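PDB 5TP4: amidase, hydantoinase/carbamoylase family from Burkholderia ambifaria, which probably hydrolyses N-carbamoyl-L-amino acids as a zinc-dependent amidase of the peptidase M20 family. Local coordinates for residues 138-150 with 161-175. Numbering follows the deposited sequence.
Sequences EGARFAPAMLGSA and ALARQDAEGITLGAA
F142 is clasped between R141 of its own loop and L172, which opens helix 172-179 in this M20-family zinc amidase; the loop 164-171, closed by a type I beta turn from D166 to G169, joins that helix to helix 158-163. E138, at the start of 138-146, is a ligand of the second zinc in this protein, though not bound to it in this chain; it lies apart from the contact. The ring is the tightly packed heart of the contact: CG of R141 lies 3.6 Å above one face, and CB of L172 is over the opposite face, 4.1 Å from the ring centroid and 13° off its normal. At the rim, in the ring plane, F142 CE1 comes within 3.3 Å of I170 O, the carbonyl that also accepts D166 N in the loop's own backbone pairing. L147 closes the apolar side, its CD1 meeting L172 CD1 tip to tip while CD2 touches A161 CB.

Beside the ring, R141 reaches out fully extended, CG anti to the backbone N (chi1 -180°), and lays its guanidinium side-on against D166 in a salt bridge: R141 NE and NH2 both donate to D166 OD2, 2.9 Å from NE, and OD2 sits within the guanidinium plane; NH1 turns instead to the carbonyl of A42. CB of A175 packs against both this group and F142 CZ.

Toward solvent the fit is looser and water-mediated. One water bridges R141 O to A167 N, a second links A143 N with Q165 O, and R164 folds its bent side chain along A143, presenting a guanidinium face to P144 CD.

D166 uses both carboxylate oxygens, OD2 across the contact and OD1 to hold its own turn: OD1 accepts from E168 N at 2.8 Å, an Asx turn, and also from I170 N at 3.0 Å, the two amides approaching from opposite faces of the carboxylate.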
loop_
_atom_site.group_PDB
_atom_site.type_symbol
_atom_site.label_atom_id
_atom_site.label_comp_id
_atom_site.label_asym_id
_atom_site.label_seq_id
_atom_site.Cartn_x
_atom_site.Cartn_y
_atom_site.Cartn_z
ATOM N N GLU B 138 -15.400 -0.120 -23.516
ATOM C CA GLU B 138 -14.324 -0.355 -22.562
ATOM C C GLU B 138 -14.187 0.713 -21.481
ATOM O O GLU B 138 -13.564 0.437 -20.453
ATOM C CB GLU B 138 -13.001 -0.498 -23.311
ATOM C CG GLU B 138 -12.908 -1.800 -24.094
ATOM C CD GLU B 138 -12.689 -3.041 -23.214
ATOM O OE1 GLU B 138 -12.614 -2.924 -21.965
ATOM O OE2 GLU B 138 -12.560 -4.150 -23.786
ATOM N N GLY B 139 -14.718 1.918 -21.682
ATOM C CA GLY B 139 -14.552 2.959 -20.680
ATOM C C GLY B 139 -13.122 3.417 -20.443
ATOM O O GLY B 139 -12.811 3.927 -19.360
ATOM N N ALA B 140 -12.235 3.246 -21.422
ATOM C CA ALA B 140 -10.832 3.624 -21.263
ATOM C C ALA B 140 -10.577 5.047 -21.759
ATOM O O ALA B 140 -10.061 5.894 -21.016
ATOM C CB ALA B 140 -9.933 2.625 -22.011
ATOM N N ARG B 141 -10.913 5.323 -23.022
ATOM C CA ARG B 141 -10.695 6.664 -23.553
ATOM C C ARG B 141 -11.716 7.645 -23.006
ATOM O O ARG B 141 -11.362 8.770 -22.638
ATOM C CB ARG B 141 -10.743 6.652 -25.076
ATOM C CG ARG B 141 -10.516 8.041 -25.661
ATOM C CD ARG B 141 -10.404 8.028 -27.151
ATOM N NE ARG B 141 -10.256 9.400 -27.637
ATOM C CZ ARG B 141 -10.496 9.783 -28.886
ATOM N NH1 ARG B 141 -10.893 8.890 -29.789
ATOM N NH2 ARG B 141 -10.349 11.057 -29.226
ATOM N N PHE B 142 -12.978 7.237 -22.948
ATOM C CA PHE B 142 -14.062 8.041 -22.406
ATOM C C PHE B 142 -14.736 7.269 -21.284
ATOM O O PHE B 142 -14.810 6.043 -21.322
ATOM C CB PHE B 142 -15.106 8.376 -23.479
ATOM C CG PHE B 142 -14.554 9.153 -24.666
ATOM C CD1 PHE B 142 -14.391 10.535 -24.595
ATOM C CD2 PHE B 142 -14.239 8.502 -25.860
ATOM C CE1 PHE B 142 -13.900 11.257 -25.700
ATOM C CE2 PHE B 142 -13.751 9.207 -26.947
ATOM C CZ PHE B 142 -13.582 10.588 -26.871
ATOM N N ALA B 143 -15.269 8.002 -20.300
ATOM C CA ALA B 143 -16.115 7.393 -19.293
ATOM C C ALA B 143 -17.581 7.612 -19.645
ATOM O O ALA B 143 -17.941 8.653 -20.201
ATOM C CB ALA B 143 -15.828 7.991 -17.910
ATOM N N PRO B 144 -18.474 6.665 -19.329
ATOM C CA PRO B 144 -18.223 5.408 -18.621
ATOM C C PRO B 144 -17.946 4.220 -19.527
ATOM O O PRO B 144 -18.006 4.320 -20.757
ATOM C CB PRO B 144 -19.546 5.169 -17.891
ATOM C CG PRO B 144 -20.568 5.657 -18.923
ATOM C CD PRO B 144 -19.918 6.870 -19.574
ATOM N N ALA B 145 -17.687 3.075 -18.901
ATOM C CA ALA B 145 -17.769 1.824 -19.634
ATOM C C ALA B 145 -19.197 1.639 -20.135
ATOM O O ALA B 145 -20.153 2.190 -19.574
ATOM C CB ALA B 145 -17.358 0.644 -18.750
ATOM N N MET B 146 -19.332 0.864 -21.214
ATOM C CA MET B 146 -20.646 0.554 -21.797
ATOM C C MET B 146 -21.388 1.834 -22.147
ATOM O O MET B 146 -22.610 1.921 -21.998
ATOM C CB MET B 146 -21.503 -0.314 -20.869
ATOM C CG MET B 146 -21.175 -1.811 -20.889
ATOM S SD MET B 146 -19.860 -2.327 -19.762
ATOM C CE MET B 146 -20.664 -2.093 -18.200
ATOM N N LEU B 147 -20.637 2.833 -22.627
ATOM C CA LEU B 147 -21.221 4.136 -22.931
ATOM C C LEU B 147 -22.273 4.026 -24.033
ATOM O O LEU B 147 -23.382 4.553 -23.904
ATOM C CB LEU B 147 -20.090 5.100 -23.329
ATOM C CG LEU B 147 -20.464 6.545 -23.670
ATOM C CD1 LEU B 147 -19.223 7.452 -23.473
ATOM C CD2 LEU B 147 -21.005 6.671 -25.102
ATOM N N GLY B 148 -21.936 3.346 -25.129
ATOM C CA GLY B 148 -22.861 3.265 -26.255
ATOM C C GLY B 148 -24.144 2.518 -25.912
ATOM O O GLY B 148 -25.239 2.950 -26.276
ATOM N N SER B 149 -24.029 1.382 -25.221
ATOM C CA SER B 149 -25.247 0.667 -24.850
ATOM C C SER B 149 -26.014 1.400 -23.755
ATOM O O SER B 149 -27.250 1.368 -23.752
ATOM C CB SER B 149 -24.912 -0.772 -24.412
ATOM O OG SER B 149 -23.923 -0.764 -23.394
ATOM N N ALA B 150 -25.324 2.087 -22.835
ATOM C CA ALA B 150 -26.043 2.928 -21.869
ATOM C C ALA B 150 -26.857 4.021 -22.562
ATOM O O ALA B 150 -27.973 4.340 -22.127
ATOM C CB ALA B 150 -25.061 3.558 -20.872
ATOM N N ALA B 161 -23.332 12.035 -22.966
ATOM C CA ALA B 161 -22.308 11.198 -23.588
ATOM C C ALA B 161 -21.478 11.981 -24.598
ATOM O O ALA B 161 -20.250 11.850 -24.629
ATOM C CB ALA B 161 -22.949 9.982 -24.261
ATOM N N LEU B 162 -22.129 12.782 -25.442
ATOM C CA LEU B 162 -21.397 13.518 -26.466
ATOM C C LEU B 162 -20.410 14.502 -25.863
ATOM O O LEU B 162 -19.409 14.846 -26.512
ATOM C CB LEU B 162 -22.383 14.243 -27.378
ATOM C CG LEU B 162 -23.281 13.267 -28.145
ATOM C CD1 LEU B 162 -24.382 14.051 -28.831
ATOM C CD2 LEU B 162 -22.477 12.449 -29.168
ATOM N N ALA B 163 -20.658 14.949 -24.632
ATOM C CA ALA B 163 -19.808 15.942 -23.985
ATOM C C ALA B 163 -18.676 15.323 -23.168
ATOM O O ALA B 163 -17.813 16.060 -22.674
ATOM C CB ALA B 163 -20.654 16.862 -23.088
ATOM N N ARG B 164 -18.667 14.001 -22.992
ATOM C CA ARG B 164 -17.576 13.350 -22.277
ATOM C C ARG B 164 -16.258 13.640 -22.978
ATOM O O ARG B 164 -16.170 13.622 -24.211
ATOM C CB ARG B 164 -17.815 11.836 -22.207
ATOM C CG ARG B 164 -19.013 11.440 -21.345
ATOM C CD ARG B 164 -18.770 11.716 -19.854
ATOM N NE ARG B 164 -20.017 11.537 -19.102
ATOM C CZ ARG B 164 -20.213 10.608 -18.173
ATOM N NH1 ARG B 164 -19.231 9.782 -17.834
ATOM N NH2 ARG B 164 -21.385 10.521 -17.562
ATOM N N GLN B 165 -15.240 13.945 -22.189
ATOM C CA GLN B 165 -13.942 14.307 -22.722
ATOM C C GLN B 165 -12.933 13.227 -22.374
ATOM O O GLN B 165 -13.001 12.618 -21.305
ATOM C CB GLN B 165 -13.470 15.652 -22.166
ATOM C CG GLN B 165 -14.339 16.814 -22.582
ATOM C CD GLN B 165 -13.818 18.151 -22.070
ATOM O OE1 GLN B 165 -12.727 18.234 -21.512
ATOM N NE2 GLN B 165 -14.598 19.198 -22.263
ATOM N N ASP B 166 -11.991 12.998 -23.281
ATOM C CA ASP B 166 -10.903 12.085 -22.973
ATOM C C ASP B 166 -9.802 12.847 -22.230
ATOM O O ASP B 166 -9.941 14.032 -21.920
ATOM C CB ASP B 166 -10.398 11.392 -24.244
ATOM C CG ASP B 166 -9.746 12.350 -25.251
ATOM O OD1 ASP B 166 -9.389 13.491 -24.901
ATOM O OD2 ASP B 166 -9.582 11.937 -26.419
ATOM N N ALA B 167 -8.678 12.174 -21.968
ATOM C CA ALA B 167 -7.600 12.810 -21.210
ATOM C C ALA B 167 -7.003 14.024 -21.919
ATOM O O ALA B 167 -6.386 14.877 -21.263
ATOM C CB ALA B 167 -6.503 11.791 -20.920
ATOM N N GLU B 168 -7.169 14.128 -23.233
ATOM C CA GLU B 168 -6.654 15.249 -24.004
ATOM C C GLU B 168 -7.671 16.380 -24.167
ATOM O O GLU B 168 -7.372 17.373 -24.839
ATOM C CB GLU B 168 -6.184 14.753 -25.375
ATOM C CG GLU B 168 -4.886 13.917 -25.364
ATOM C CD GLU B 168 -5.017 12.544 -24.688
ATOM O OE1 GLU B 168 -4.328 12.305 -23.669
ATOM O OE2 GLU B 168 -5.798 11.699 -25.178
ATOM N N GLY B 169 -8.856 16.262 -23.567
ATOM C CA GLY B 169 -9.866 17.295 -23.652
ATOM C C GLY B 169 -10.795 17.175 -24.833
ATOM O O GLY B 169 -11.702 18.011 -24.976
ATOM N N ILE B 170 -10.612 16.161 -25.672
ATOM C CA ILE B 170 -11.435 15.958 -26.856
ATOM C C ILE B 170 -12.780 15.380 -26.446
ATOM O O ILE B 170 -12.840 14.410 -25.685
ATOM C CB ILE B 170 -10.727 15.018 -27.836
ATOM C CG1 ILE B 170 -9.397 15.631 -28.270
ATOM C CG2 ILE B 170 -11.618 14.704 -29.025
ATOM C CD1 ILE B 170 -8.552 14.673 -29.039
ATOM N N THR B 171 -13.858 15.954 -26.969
ATOM C CA THR B 171 -15.169 15.424 -26.648
ATOM C C THR B 171 -15.477 14.189 -27.490
ATOM O O THR B 171 -14.951 14.004 -28.593
ATOM C CB THR B 171 -16.255 16.470 -26.874
ATOM O OG1 THR B 171 -16.359 16.765 -28.277
ATOM C CG2 THR B 171 -15.929 17.737 -26.108
ATOM N N LEU B 172 -16.367 13.349 -26.963
ATOM C CA LEU B 172 -16.787 12.189 -27.740
ATOM C C LEU B 172 -17.468 12.617 -29.037
ATOM O O LEU B 172 -17.282 11.987 -30.081
ATOM C CB LEU B 172 -17.698 11.292 -26.899
ATOM C CG LEU B 172 -18.083 9.982 -27.580
ATOM C CD1 LEU B 172 -17.913 8.793 -26.620
ATOM C CD2 LEU B 172 -19.515 10.079 -28.049
ATOM N N GLY B 173 -18.280 13.675 -28.992
ATOM C CA GLY B 173 -18.876 14.169 -30.229
ATOM C C GLY B 173 -17.828 14.582 -31.250
ATOM O O GLY B 173 -17.918 14.236 -32.432
ATOM N N ALA B 174 -16.825 15.343 -30.808
ATOM C CA ALA B 174 -15.723 15.685 -31.702
ATOM C C ALA B 174 -15.041 14.430 -32.232
ATOM O O ALA B 174 -14.661 14.369 -33.409
ATOM C CB ALA B 174 -14.711 16.574 -30.976
ATOM N N ALA B 175 -14.888 13.407 -31.378
ATOM C CA ALA B 175 -14.221 12.183 -31.820
ATOM C C ALA B 175 -15.081 11.417 -32.818
ATOM O O ALA B 175 -14.551 10.784 -33.743
ATOM C CB ALA B 175 -13.872 11.303 -30.617
HETATM O O HOH W 1 -8.688 9.220 -21.840
HETATM O O HOH W 2 -14.695 10.756 -20.068
#